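PDB 3OWA: acyl-CoA dehydrogenase from Bacillus anthracis, which probably oxidises acyl-CoA thioesters to their enoyl forms, using bound FAD as the electron acceptor. Local coordinates for residues A[69-74]-A[109-114]; A[53-58]-A[64-69]; A[81-86]-A[96-101]; A[136-141]-A[209-214]. All blocks are in the same frame, centred on the assembly; numbering follows the deposited sequence. Where two conformers were deposited one is given.

In the fold
Interactions 1, 2 and 3 all lie in the helical N-terminal domain, and interaction 4 ties that domain to the middle beta domain. Interactions 1 and 2 share helix 64-76 and Arg-69. Their centres are 8 Å apart, and they touch. Interaction 2 comes first along the chain, on the surface. Interaction 1 is buried and joins helices 64-76 and 110-122. Interaction 3 falls between the two segments of interaction 1, with its centre about 15 Å from that of interaction 1. Interaction 4 comes last and touches interaction 3 through Val-84 and Leu-139. Thr-114 of interaction 1 lies about 10 Å from a bound FAD.

Interaction 1 (A[69-74]-A[109-114])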
loop_
_atom_site.group_PDB
_atom_site.type_symbol
_atom_site.label_atom_id
_atom_site.label_comp_id
_atom_site.label_asym_id
_atom_site.label_seq_id
_atom_site.Cartn_x
_atom_site.Cartn_y
_atom_site.Cartn_z
ATOM N N ARG A 69 22.193 -23.879 10.240
ATOM C CA ARG A 69 23.197 -23.675 11.270
ATOM C C ARG A 69 22.708 -22.624 12.281
ATOM O O ARG A 69 22.833 -22.809 13.494
ATOM C CB ARG A 69 24.550 -23.261 10.665
ATOM C CG ARG A 69 25.635 -22.951 11.744
ATOM C CD ARG A 69 27.048 -22.764 11.170
ATOM N NE ARG A 69 27.066 -22.012 9.901
ATOM C CZ ARG A 69 26.788 -20.709 9.787
ATOM N NH1 ARG A 69 26.827 -20.146 8.589
ATOM N NH2 ARG A 69 26.439 -19.981 10.854
ATOM N N LEU A 70 22.173 -21.519 11.773
ATOM C CA LEU A 70 21.665 -20.454 12.652
ATOM C C LEU A 70 20.497 -20.894 13.512
ATOM O O LEU A 70 20.392 -20.481 14.671
ATOM C CB LEU A 70 21.288 -19.208 11.838
ATOM C CG LEU A 70 22.539 -18.531 11.256
ATOM C CD1 LEU A 70 22.161 -17.521 10.260
ATOM C CD2 LEU A 70 23.383 -17.883 12.402
ATOM N N LEU A 71 19.598 -21.691 12.940
ATOM C CA LEU A 71 18.512 -22.251 13.735
ATOM C C LEU A 71 19.007 -23.080 14.918
ATOM O O LEU A 71 18.470 -22.956 16.018
ATOM C CB LEU A 71 17.548 -23.071 12.880
ATOM C CG LEU A 71 16.593 -22.224 12.032
ATOM C CD1 LEU A 71 15.901 -23.138 11.043
ATOM C CD2 LEU A 71 15.564 -21.445 12.856
ATOM N N LYS A 72 20.021 -23.926 14.684
ATOM C CA LYS A 72 20.577 -24.761 15.736
ATOM C C LYS A 72 21.321 -23.917 16.759
ATOM O O LYS A 72 21.281 -24.238 17.947
ATOM C CB LYS A 72 21.446 -25.901 15.171
ATOM C CG LYS A 72 20.649 -26.967 14.358
ATOM C CD LYS A 72 21.554 -28.143 13.968
ATOM C CE LYS A 72 21.003 -28.996 12.821
ATOM N NZ LYS A 72 19.555 -29.478 12.894
ATOM N N GLU A 73 21.962 -22.827 16.332
ATOM C CA GLU A 73 22.575 -21.913 17.314
ATOM C C GLU A 73 21.490 -21.270 18.169
ATOM O O GLU A 73 21.634 -21.225 19.384
ATOM C CB GLU A 73 23.451 -20.807 16.699
ATOM C CG GLU A 73 24.719 -21.274 15.944
ATOM C CD GLU A 73 25.380 -20.113 15.148
ATOM O OE1 GLU A 73 25.145 -18.932 15.525
ATOM O OE2 GLU A 73 26.119 -20.374 14.151
ATOM N N ALA A 74 20.402 -20.813 17.530
ATOM C CA ALA A 74 19.204 -20.363 18.252
ATOM C C ALA A 74 18.658 -21.435 19.212
ATOM O O ALA A 74 18.231 -21.119 20.328
ATOM C CB ALA A 74 18.092 -19.905 17.267
ATOM N N GLY A 109 13.935 -10.240 8.924
ATOM C CA GLY A 109 13.152 -10.467 7.706
ATOM C C GLY A 109 12.585 -11.869 7.631
ATOM O O GLY A 109 11.932 -12.350 8.563
ATOM N N GLY A 110 12.784 -12.513 6.487
ATOM C CA GLY A 110 12.225 -13.831 6.249
ATOM C C GLY A 110 12.716 -14.906 7.196
ATOM O O GLY A 110 12.075 -15.911 7.374
ATOM N N PHE A 111 13.879 -14.728 7.810
ATOM C CA PHE A 111 14.280 -15.668 8.819
ATOM C C PHE A 111 13.300 -15.724 9.999
ATOM O O PHE A 111 13.311 -16.700 10.750
ATOM C CB PHE A 111 15.726 -15.357 9.295
ATOM C CG PHE A 111 16.357 -16.472 10.070
ATOM C CD1 PHE A 111 16.599 -17.712 9.462
ATOM C CD2 PHE A 111 16.707 -16.301 11.400
ATOM C CE1 PHE A 111 17.170 -18.750 10.179
ATOM C CE2 PHE A 111 17.275 -17.344 12.123
ATOM C CZ PHE A 111 17.516 -18.560 11.518
ATOM N N ALA A 112 12.517 -14.674 10.219
ATOM C CA ALA A 112 11.516 -14.663 11.322
ATOM C C ALA A 112 10.404 -15.624 10.919
ATOM O O ALA A 112 9.746 -16.224 11.773
ATOM C CB ALA A 112 10.889 -13.294 11.544
ATOM N N ILE A 113 10.172 -15.720 9.625
ATOM C CA ILE A 113 9.151 -16.616 9.114
ATOM C C ILE A 113 9.597 -18.028 9.284
ATOM O O ILE A 113 8.821 -18.875 9.766
ATOM C CB ILE A 113 8.857 -16.312 7.600
ATOM C CG1 ILE A 113 8.393 -14.849 7.433
ATOM C CG2 ILE A 113 7.861 -17.338 7.014
ATOM C CD1 ILE A 113 7.291 -14.398 8.359
ATOM N N THR A 114 10.871 -18.299 8.963
ATOM C CA THR A 114 11.482 -19.611 9.179
ATOM C C THR A 114 11.348 -20.033 10.628
ATOM O O THR A 114 10.901 -21.137 10.966
ATOM C CB THR A 114 12.996 -19.531 8.802
ATOM O OG1 THR A 114 13.105 -19.276 7.394
ATOM C CG2 THR A 114 13.775 -20.822 9.159
#
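The ring of Phe-111 reaches out from helix 110-122 and meets Leu-70 and Leu-71 of helix 64-76 with its far corner. Both leucines approach it obliquely, and CZ is the ring atom that takes most of the contact. The other flat group is the guanidinium of Arg-69. Glu-73 OE2, one helical turn on, sits at its edge and in its plane, in a long, weak salt bridge; its stronger partner is Glu-55.

This is helix-to-helix packing in the helical N-terminal domain of the acyl-CoA dehydrogenase fold. The short helical segments 69-74 and 110-114 run at 64° to each other. Their axes come no closer than 11.8 Å, so side chains bridge the gap, and no hydrogen bond crosses it.

Leu-70 offers the base of its side chain, with CB 3.8 Å from Phe-111 CZ. Leu-71 brings a methyl, and its CD2 lies 3.7 Å from Phe-111 CZ. The side chains of Leu-71 and Phe-111 run antiparallel, alongside each other. Phe-111 CG is anti to the backbone N (chi1 -165°), which carries the ring out to helix 64-76. Val-52 of helix 35-52 and Phe-105 of helix 95-105 also pack on Phe-111, so four helices meet at this residue.

Thr-114 extends the contact along helix 110-122. Its side chain is about 10 Å from a bound FAD, and its carbonyl O accepts a hydrogen bond from Asn-189 ND2. The methyl, not the hydroxyl, faces the leucine: Thr-114 CG2 is 3.7 Å from Leu-71 CD1.

Interaction 2 (A[53-58]-A[64-69])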
loop_
_atom_site.group_PDB
_atom_site.type_symbol
_atom_site.label_atom_id
_atom_site.label_comp_id
_atom_site.label_asym_id
_atom_site.label_seq_id
_atom_site.Cartn_x
_atom_site.Cartn_y
_atom_site.Cartn_z
ATOM N N LEU A 53 22.158 -11.235 11.253
ATOM C CA LEU A 53 22.219 -10.158 10.263
ATOM C C LEU A 53 23.442 -10.175 9.352
ATOM O O LEU A 53 23.316 -9.865 8.149
ATOM C CB LEU A 53 22.002 -8.771 10.871
ATOM C CG LEU A 53 20.656 -8.542 11.550
ATOM C CD1 LEU A 53 20.564 -7.047 12.016
ATOM C CD2 LEU A 53 19.436 -8.941 10.643
ATOM N N PRO A 54 24.613 -10.529 9.894
ATOM C CA PRO A 54 25.767 -10.614 9.030
ATOM C C PRO A 54 25.590 -11.674 7.922
ATOM O O PRO A 54 26.327 -11.624 6.965
ATOM C CB PRO A 54 26.872 -11.081 9.975
ATOM C CG PRO A 54 26.488 -10.456 11.327
ATOM C CD PRO A 54 24.961 -10.632 11.323
ATOM N N GLU A 55 24.655 -12.620 8.070
ATOM C CA GLU A 55 24.440 -13.668 7.049
ATOM C C GLU A 55 23.198 -13.434 6.222
ATOM O O GLU A 55 22.957 -14.142 5.239
ATOM C CB GLU A 55 24.401 -15.067 7.693
ATOM C CG GLU A 55 25.737 -15.376 8.428
ATOM C CD GLU A 55 25.905 -16.865 8.795
ATOM O OE1 GLU A 55 25.703 -17.756 7.927
ATOM O OE2 GLU A 55 26.220 -17.133 9.973
ATOM N N LEU A 56 22.411 -12.439 6.580
ATOM C CA LEU A 56 21.064 -12.341 5.983
ATOM C C LEU A 56 21.111 -12.276 4.454
ATOM O O LEU A 56 20.248 -12.833 3.777
ATOM C CB LEU A 56 20.296 -11.149 6.573
ATOM C CG LEU A 56 18.824 -11.015 6.178
ATOM C CD1 LEU A 56 18.051 -12.318 6.477
ATOM C CD2 LEU A 56 18.264 -9.825 6.951
ATOM N N GLU A 57 22.120 -11.607 3.908
ATOM C CA GLU A 57 22.246 -11.459 2.456
ATOM C C GLU A 57 22.482 -12.817 1.765
ATOM O O GLU A 57 22.029 -13.026 0.638
ATOM C CB GLU A 57 23.367 -10.459 2.159
ATOM C CG GLU A 57 23.807 -10.330 0.725
ATOM C CD GLU A 57 25.181 -9.666 0.597
ATOM O OE1 GLU A 57 25.474 -9.143 -0.501
ATOM O OE2 GLU A 57 25.968 -9.666 1.581
ATOM N N TYR A 58 23.157 -13.744 2.442
ATOM C CA TYR A 58 23.355 -15.104 1.891
ATOM C C TYR A 58 22.116 -15.948 2.081
ATOM O O TYR A 58 21.779 -16.748 1.217
ATOM C CB TYR A 58 24.544 -15.818 2.523
ATOM C CG TYR A 58 25.788 -15.016 2.452
ATOM C CD1 TYR A 58 26.574 -15.017 1.305
ATOM C CD2 TYR A 58 26.183 -14.237 3.534
ATOM C CE1 TYR A 58 27.747 -14.245 1.251
ATOM C CE2 TYR A 58 27.325 -13.471 3.487
ATOM C CZ TYR A 58 28.095 -13.469 2.354
ATOM O OH TYR A 58 29.230 -12.706 2.334
ATOM N N PHE A 64 20.659 -22.258 2.313
ATOM C CA PHE A 64 19.870 -22.783 3.441
ATOM C C PHE A 64 20.700 -23.524 4.516
ATOM O O PHE A 64 20.288 -23.629 5.677
ATOM C CB PHE A 64 18.698 -23.638 2.911
ATOM C CG PHE A 64 17.652 -22.855 2.157
ATOM C CD1 PHE A 64 17.064 -21.758 2.716
ATOM C CD2 PHE A 64 17.218 -23.271 0.891
ATOM C CE1 PHE A 64 16.120 -21.018 2.061
ATOM C CE2 PHE A 64 16.227 -22.536 0.210
ATOM C CZ PHE A 64 15.669 -21.418 0.791
ATOM N N ASP A 65 21.893 -23.995 4.141
ATOM C CA ASP A 65 22.813 -24.522 5.095
ATOM C C ASP A 65 23.043 -23.519 6.238
ATOM O O ASP A 65 23.212 -23.908 7.394
ATOM C CB ASP A 65 24.135 -24.867 4.414
ATOM C CG ASP A 65 24.027 -26.096 3.528
ATOM O OD1 ASP A 65 22.893 -26.644 3.379
ATOM O OD2 ASP A 65 25.078 -26.487 2.960
ATOM N N ARG A 66 23.066 -22.238 5.905
ATOM C CA ARG A 66 23.310 -21.182 6.931
ATOM C C ARG A 66 22.089 -21.016 7.805
ATOM O O ARG A 66 22.219 -20.870 9.017
ATOM C CB ARG A 66 23.653 -19.859 6.269
ATOM C CG ARG A 66 24.986 -19.832 5.507
ATOM C CD ARG A 66 25.066 -18.510 4.768
ATOM N NE ARG A 66 26.221 -18.397 3.882
ATOM C CZ ARG A 66 27.372 -17.844 4.233
ATOM N NH1 ARG A 66 27.518 -17.370 5.463
ATOM N NH2 ARG A 66 28.370 -17.769 3.354
ATOM N N SER A 67 20.889 -21.070 7.215
ATOM C CA SER A 67 19.653 -21.014 8.025
ATOM C C SER A 67 19.649 -22.124 9.033
ATOM O O SER A 67 19.357 -21.898 10.220
ATOM C CB SER A 67 18.401 -21.261 7.141
ATOM O OG SER A 67 18.340 -20.280 6.135
ATOM N N VAL A 68 19.963 -23.340 8.569
ATOM C CA VAL A 68 19.979 -24.500 9.473
ATOM C C VAL A 68 20.988 -24.298 10.599
ATOM O O VAL A 68 20.690 -24.527 11.787
ATOM C CB VAL A 68 20.260 -25.820 8.706
ATOM C CG1 VAL A 68 20.307 -26.999 9.638
ATOM C CG2 VAL A 68 19.152 -26.054 7.640
ATOM N N ARG A 69 22.193 -23.879 10.240
ATOM C CA ARG A 69 23.197 -23.675 11.270
ATOM C C ARG A 69 22.708 -22.624 12.281
ATOM O O ARG A 69 22.833 -22.809 13.494
ATOM C CB ARG A 69 24.550 -23.261 10.665
ATOM C CG ARG A 69 25.635 -22.951 11.744
ATOM C CD ARG A 69 27.048 -22.764 11.170
ATOM N NE ARG A 69 27.066 -22.012 9.901
ATOM C CZ ARG A 69 26.788 -20.709 9.787
ATOM N NH1 ARG A 69 26.827 -20.146 8.589
ATOM N NH2 ARG A 69 26.439 -19.981 10.854
#
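Arg-66 is the first residue of segment 64-69 to reach across, and it meets both Tyr-58 and Glu-55. The chain is extended from CG to NE and carries the guanidinium to Tyr-58; a turn at chi4 lets it lie flat over one ring face. The two planes are only 14° apart, and Arg-66 CZ is 4.1 Å from the ring centroid, so the stack is also a cation-pi contact. Arg-66 NE passes close to the base of the tyrosine, 3.4 Å from Tyr-58 CB. The same NE forms a salt bridge with Glu-63 OE1, just before the segment. At the guanidinium edge, Arg-66 NH1 bonds to Glu-55 OE1 at 3.1 Å. It comes from above the carboxylate plane, 51° out of it.

Arg-69 follows one turn later on helix 64-76. It takes the carboxylate of Glu-55 end-on with two nitrogens, and the two flat groups are nearly coplanar. Arg-69 NH1 reaches Glu-55 OE1 at 2.7 Å, on the syn side. Arg-69 NH2 meets the syn lone pair of Glu-55 OE2 at 3.0 Å. A bend at chi3 (40°) turns the arginine's tip back to the glutamate.

This surface salt-bridge network joins the loop and the beginning of short helix 56-59 to helix 64-76. Three N-H bonds hold the carboxylate of Glu-55, two of them on OE1, which would be expected to stabilise its negative charge.

Interaction 3 (A[81-86]-A[96-101])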
loop_
_atom_site.group_PDB
_atom_site.type_symbol
_atom_site.label_atom_id
_atom_site.label_comp_id
_atom_site.label_asym_id
_atom_site.label_seq_id
_atom_site.Cartn_x
_atom_site.Cartn_y
_atom_site.Cartn_z
ATOM N N GLY A 81 12.651 -23.536 21.963
ATOM C CA GLY A 81 11.909 -24.364 22.899
ATOM C C GLY A 81 11.143 -23.618 23.979
ATOM O O GLY A 81 10.751 -24.227 24.968
ATOM N N ALA A 82 10.906 -22.312 23.781
ATOM C CA ALA A 82 10.223 -21.479 24.781
ATOM C C ALA A 82 8.780 -21.927 25.058
ATOM O O ALA A 82 8.322 -21.857 26.187
ATOM C CB ALA A 82 10.288 -19.981 24.401
ATOM N N ASP A 83 8.086 -22.398 24.025
ATOM C CA ASP A 83 6.693 -22.848 24.143
ATOM C C ASP A 83 6.586 -24.362 24.351
ATOM O O ASP A 83 5.486 -24.918 24.336
ATOM C CB ASP A 83 5.880 -22.472 22.888
ATOM C CG ASP A 83 5.529 -20.978 22.814
ATOM O OD1 ASP A 83 5.509 -20.450 21.682
ATOM O OD2 ASP A 83 5.260 -20.337 23.864
ATOM N N VAL A 84 7.716 -25.027 24.511
ATOM C CA VAL A 84 7.706 -26.465 24.794
ATOM C C VAL A 84 7.969 -26.697 26.289
ATOM O O VAL A 84 8.962 -26.200 26.817
ATOM C CB VAL A 84 8.741 -27.195 23.913
ATOM C CG1 VAL A 84 8.926 -28.687 24.319
ATOM C CG2 VAL A 84 8.346 -27.042 22.422
ATOM N N PRO A 85 7.069 -27.440 26.978
ATOM C CA PRO A 85 7.295 -27.747 28.409
ATOM C C PRO A 85 8.645 -28.413 28.666
ATOM O O PRO A 85 9.198 -29.127 27.796
ATOM C CB PRO A 85 6.148 -28.693 28.758
ATOM C CG PRO A 85 5.067 -28.365 27.760
ATOM C CD PRO A 85 5.820 -28.055 26.485
ATOM N N GLU A 86 9.188 -28.114 29.838
ATOM C CA GLU A 86 10.436 -28.717 30.328
ATOM C C GLU A 86 10.443 -30.254 30.325
ATOM O O GLU A 86 11.458 -30.859 29.994
ATOM C CB GLU A 86 10.800 -28.175 31.724
ATOM C CG GLU A 86 11.505 -26.806 31.674
ATOM C CD GLU A 86 12.089 -26.383 33.022
ATOM O OE1 GLU A 86 13.127 -25.674 33.047
ATOM O OE2 GLU A 86 11.509 -26.764 34.057
ATOM N N VAL A 96 4.280 -14.378 27.216
ATOM C CA VAL A 96 4.869 -13.066 27.018
ATOM C C VAL A 96 6.284 -13.190 26.491
ATOM O O VAL A 96 6.647 -12.514 25.544
ATOM C CB VAL A 96 4.821 -12.196 28.299
ATOM C CG1 VAL A 96 5.544 -10.879 28.061
ATOM C CG2 VAL A 96 3.373 -11.913 28.696
ATOM N N SER A 97 7.063 -14.092 27.090
ATOM C CA SER A 97 8.410 -14.399 26.648
ATOM C C SER A 97 8.465 -14.861 25.191
ATOM O O SER A 97 9.261 -14.364 24.410
ATOM C CB SER A 97 9.034 -15.470 27.567
ATOM O OG SER A 97 9.163 -14.973 28.886
ATOM N N SER A 98 7.628 -15.808 24.808
ATOM C CA SER A 98 7.675 -16.249 23.406
ATOM C C SER A 98 7.095 -15.216 22.411
ATOM O O SER A 98 7.448 -15.233 21.234
ATOM C CB SER A 98 7.068 -17.648 23.238
ATOM O OG SER A 98 5.703 -17.663 23.566
ATOM N N ALA A 99 6.268 -14.282 22.884
ATOM C CA ALA A 99 5.846 -13.149 22.050
ATOM C C ALA A 99 7.042 -12.227 21.837
ATOM O O ALA A 99 7.291 -11.768 20.741
ATOM C CB ALA A 99 4.664 -12.383 22.675
ATOM N N LEU A 100 7.787 -11.961 22.894
ATOM C CA LEU A 100 8.947 -11.096 22.792
ATOM C C LEU A 100 10.005 -11.706 21.883
ATOM O O LEU A 100 10.686 -10.977 21.149
ATOM C CB LEU A 100 9.514 -10.821 24.179
ATOM C CG LEU A 100 8.796 -9.670 24.885
ATOM C CD1 LEU A 100 9.168 -9.573 26.389
ATOM C CD2 LEU A 100 9.096 -8.353 24.169
ATOM N N ILE A 101 10.143 -13.038 21.919
ATOM C CA ILE A 101 11.073 -13.677 21.017
ATOM C C ILE A 101 10.660 -13.438 19.538
ATOM O O ILE A 101 11.491 -13.053 18.696
ATOM C CB ILE A 101 11.243 -15.192 21.315
ATOM C CG1 ILE A 101 12.009 -15.411 22.639
ATOM C CG2 ILE A 101 11.984 -15.895 20.151
ATOM C CD1 ILE A 101 11.770 -16.821 23.262
#
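Ala-82 and Asp-83 are the two middle residues of a type I beta turn, Gly-81 to Val-84, that abuts helix 95-105. The backbones come closest at Ala-82 and Ser-98, whose CA atoms are 6.0 Å apart. The turn belongs to the loop between helices 64-76 and 95-105. Backbone hydrogen bonds to Ile-91, Gly-92 and Leu-93 hold it to a later part of that loop.

Ala-82 points its methyl at the helix. Its CB is 3.7 Å from the end of the Ile-101 chain, CD1, and 4.1 Å from Ser-98 CB. Asp-83 adds the polar half of the contact. Its carboxylate turns to the helix, and Ser-98 OG donates to Asp-83 OD2 at 2.7 Å. The hydroxyl comes in on the syn side, 23° out of the carboxylate plane. With chi1 at 64°, Ser-98 OG faces Asp-83 and also lies near Lys-95 O, a weak hydrogen bond.

Asp-83 OD1 has a long, weak ion pair with Lys-271 NZ. The contact thus sets one short, largely buried hydrogen bond beside a small apolar patch. The serine proton should stabilise the carboxylate charge, with a modest further contribution from the distant lysine.

Interaction 4 (A[136-141]-A[209-214]); sequences KKYLPL and AFIVEK
The joint between the helical N-terminal domain and the middle beta domain includes the packing of helix 132-144, through Lys-137 and Tyr-138, on Ile-211 and Glu-213 of strand 206-213. The helix and strand segments cross at 61°, and Tyr-138 spans the gap between them. Ile-211 CG2 lies over one face of its ring in a CH-pi contact, 3.9 Å from the centroid and nearer the rim. Lys-137 CG covers the opposite face.

The phenol end is polar. Tyr-138 OH donates to Glu-213 OE1 at 2.6 Å, and the oxygen accepts through its anti lone pair. The carboxylate stands almost upright to the ring, at 81°. Asn-249 ND2 also bonds to Tyr-138 OH, so the hydroxyl acts as donor to Glu-213 and acceptor from Asn-249.

Lys-137 bends along its chain to bring NZ to the same glutamate oxygen. The direct salt bridge, Lys-137 NZ to Glu-213 OE1, is weak at 3.4 Å. A water bridges the same two atoms: it accepts from Lys-137 NZ at 2.7 Å and donates to Glu-213 OE1 at 3.2 Å. Such packing of an N-terminal helix on a strand of the beta domain belongs to the acyl-CoA dehydrogenase fold.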
loop_
_atom_site.group_PDB
_atom_site.type_symbol
_atom_site.label_atom_id
_atom_site.label_comp_id
_atom_site.label_asym_id
_atom_site.label_seq_id
_atom_site.Cartn_x
_atom_site.Cartn_y
_atom_site.Cartn_z
ATOM N N LYS A 136 6.919 -37.206 23.638
ATOM C CA LYS A 136 8.241 -37.605 24.135
ATOM C C LYS A 136 9.181 -37.938 23.007
ATOM O O LYS A 136 10.369 -37.710 23.117
ATOM C CB LYS A 136 8.172 -38.766 25.148
ATOM C CG LYS A 136 7.580 -38.338 26.475
ATOM C CD LYS A 136 8.089 -39.195 27.633
ATOM C CE LYS A 136 9.110 -38.446 28.523
ATOM N NZ LYS A 136 8.546 -37.238 29.251
ATOM N N LYS A 137 8.638 -38.462 21.915
ATOM C CA LYS A 137 9.405 -38.679 20.709
ATOM C C LYS A 137 9.854 -37.361 20.043
ATOM O O LYS A 137 11.056 -37.149 19.866
ATOM C CB LYS A 137 8.600 -39.526 19.719
ATOM C CG LYS A 137 9.337 -39.956 18.448
ATOM C CD LYS A 137 8.832 -41.316 18.007
ATOM C CE LYS A 137 8.394 -41.395 16.559
ATOM N NZ LYS A 137 9.437 -41.729 15.546
ATOM N N TYR A 138 8.912 -36.493 19.658
ATOM C CA TYR A 138 9.256 -35.398 18.732
ATOM C C TYR A 138 9.754 -34.134 19.410
ATOM O O TYR A 138 10.705 -33.532 18.937
ATOM C CB TYR A 138 8.133 -35.102 17.716
ATOM C CG TYR A 138 7.953 -36.226 16.710
ATOM C CD1 TYR A 138 6.949 -37.192 16.879
ATOM C CD2 TYR A 138 8.803 -36.352 15.604
ATOM C CE1 TYR A 138 6.784 -38.255 15.964
ATOM C CE2 TYR A 138 8.653 -37.411 14.678
ATOM C CZ TYR A 138 7.640 -38.352 14.872
ATOM O OH TYR A 138 7.463 -39.390 13.993
ATOM N N LEU A 139 9.163 -33.772 20.537
ATOM C CA LEU A 139 9.428 -32.459 21.151
ATOM C C LEU A 139 10.874 -32.171 21.599
ATOM O O LEU A 139 11.362 -31.065 21.337
ATOM C CB LEU A 139 8.437 -32.135 22.255
ATOM C CG LEU A 139 6.992 -32.045 21.776
ATOM C CD1 LEU A 139 6.135 -31.683 22.954
ATOM C CD2 LEU A 139 6.837 -30.993 20.674
ATOM N N PRO A 140 11.558 -33.155 22.262
ATOM C CA PRO A 140 12.929 -32.895 22.708
ATOM C C PRO A 140 13.820 -32.466 21.555
ATOM O O PRO A 140 14.699 -31.652 21.727
ATOM C CB PRO A 140 13.399 -34.254 23.274
ATOM C CG PRO A 140 12.125 -34.915 23.758
ATOM C CD PRO A 140 11.038 -34.433 22.800
ATOM N N LEU A 141 13.558 -32.998 20.378
ATOM C CA LEU A 141 14.357 -32.730 19.211
ATOM C C LEU A 141 13.955 -31.396 18.544
ATOM O O LEU A 141 14.816 -30.625 18.110
ATOM C CB LEU A 141 14.164 -33.879 18.242
ATOM C CG LEU A 141 14.544 -35.270 18.771
ATOM C CD1 LEU A 141 13.728 -36.315 18.002
ATOM C CD2 LEU A 141 16.091 -35.498 18.615
ATOM N N ALA A 209 -5.075 -34.923 10.672
ATOM C CA ALA A 209 -3.694 -34.452 10.663
ATOM C C ALA A 209 -2.745 -35.605 10.916
ATOM O O ALA A 209 -3.108 -36.550 11.625
ATOM C CB ALA A 209 -3.503 -33.344 11.703
ATOM N N PHE A 210 -1.529 -35.520 10.355
ATOM C CA PHE A 210 -0.524 -36.596 10.454
ATOM C C PHE A 210 0.840 -35.999 10.685
ATOM O O PHE A 210 1.166 -34.943 10.121
ATOM C CB PHE A 210 -0.428 -37.383 9.143
ATOM C CG PHE A 210 -1.701 -38.106 8.760
ATOM C CD1 PHE A 210 -1.883 -39.431 9.116
ATOM C CD2 PHE A 210 -2.687 -37.468 8.037
ATOM C CE1 PHE A 210 -3.054 -40.131 8.765
ATOM C CE2 PHE A 210 -3.868 -38.145 7.667
ATOM C CZ PHE A 210 -4.046 -39.495 8.051
ATOM N N ILE A 211 1.643 -36.655 11.516
ATOM C CA ILE A 211 3.054 -36.282 11.631
ATOM C C ILE A 211 3.815 -37.084 10.578
ATOM O O ILE A 211 3.789 -38.339 10.548
ATOM C CB ILE A 211 3.602 -36.578 13.027
ATOM C CG1 ILE A 211 2.755 -35.869 14.090
ATOM C CG2 ILE A 211 5.125 -36.294 13.096
ATOM C CD1 ILE A 211 2.888 -36.471 15.526
ATOM N N VAL A 212 4.431 -36.370 9.646
ATOM C CA VAL A 212 5.047 -37.020 8.513
ATOM C C VAL A 212 6.518 -36.615 8.520
ATOM O O VAL A 212 6.833 -35.429 8.402
ATOM C CB VAL A 212 4.410 -36.557 7.194
ATOM C CG1 VAL A 212 5.135 -37.218 5.991
ATOM C CG2 VAL A 212 2.907 -36.869 7.190
ATOM N N GLU A 213 7.401 -37.597 8.643
ATOM C CA GLU A 213 8.835 -37.346 8.534
ATOM C C GLU A 213 9.284 -37.249 7.078
ATOM O O GLU A 213 8.820 -38.015 6.204
ATOM C CB GLU A 213 9.593 -38.450 9.277
ATOM C CG GLU A 213 9.317 -38.408 10.777
ATOM C CD GLU A 213 10.119 -39.448 11.573
ATOM O OE1 GLU A 213 9.696 -39.817 12.691
ATOM O OE2 GLU A 213 11.171 -39.902 11.086
ATOM N N LYS A 214 10.196 -36.314 6.820
ATOM C CA LYS A 214 10.800 -36.140 5.494
ATOM C C LYS A 214 11.366 -37.450 4.935
ATOM O O LYS A 214 11.204 -37.749 3.744
ATOM C CB LYS A 214 11.888 -35.047 5.541
ATOM C CG LYS A 214 12.510 -34.701 4.191
ATOM C CD LYS A 214 11.451 -34.377 3.120
ATOM C CE LYS A 214 12.038 -33.516 2.000
ATOM N NZ LYS A 214 12.998 -34.178 1.044
HETATM O O HOH W 1 11.373 -39.800 15.364
#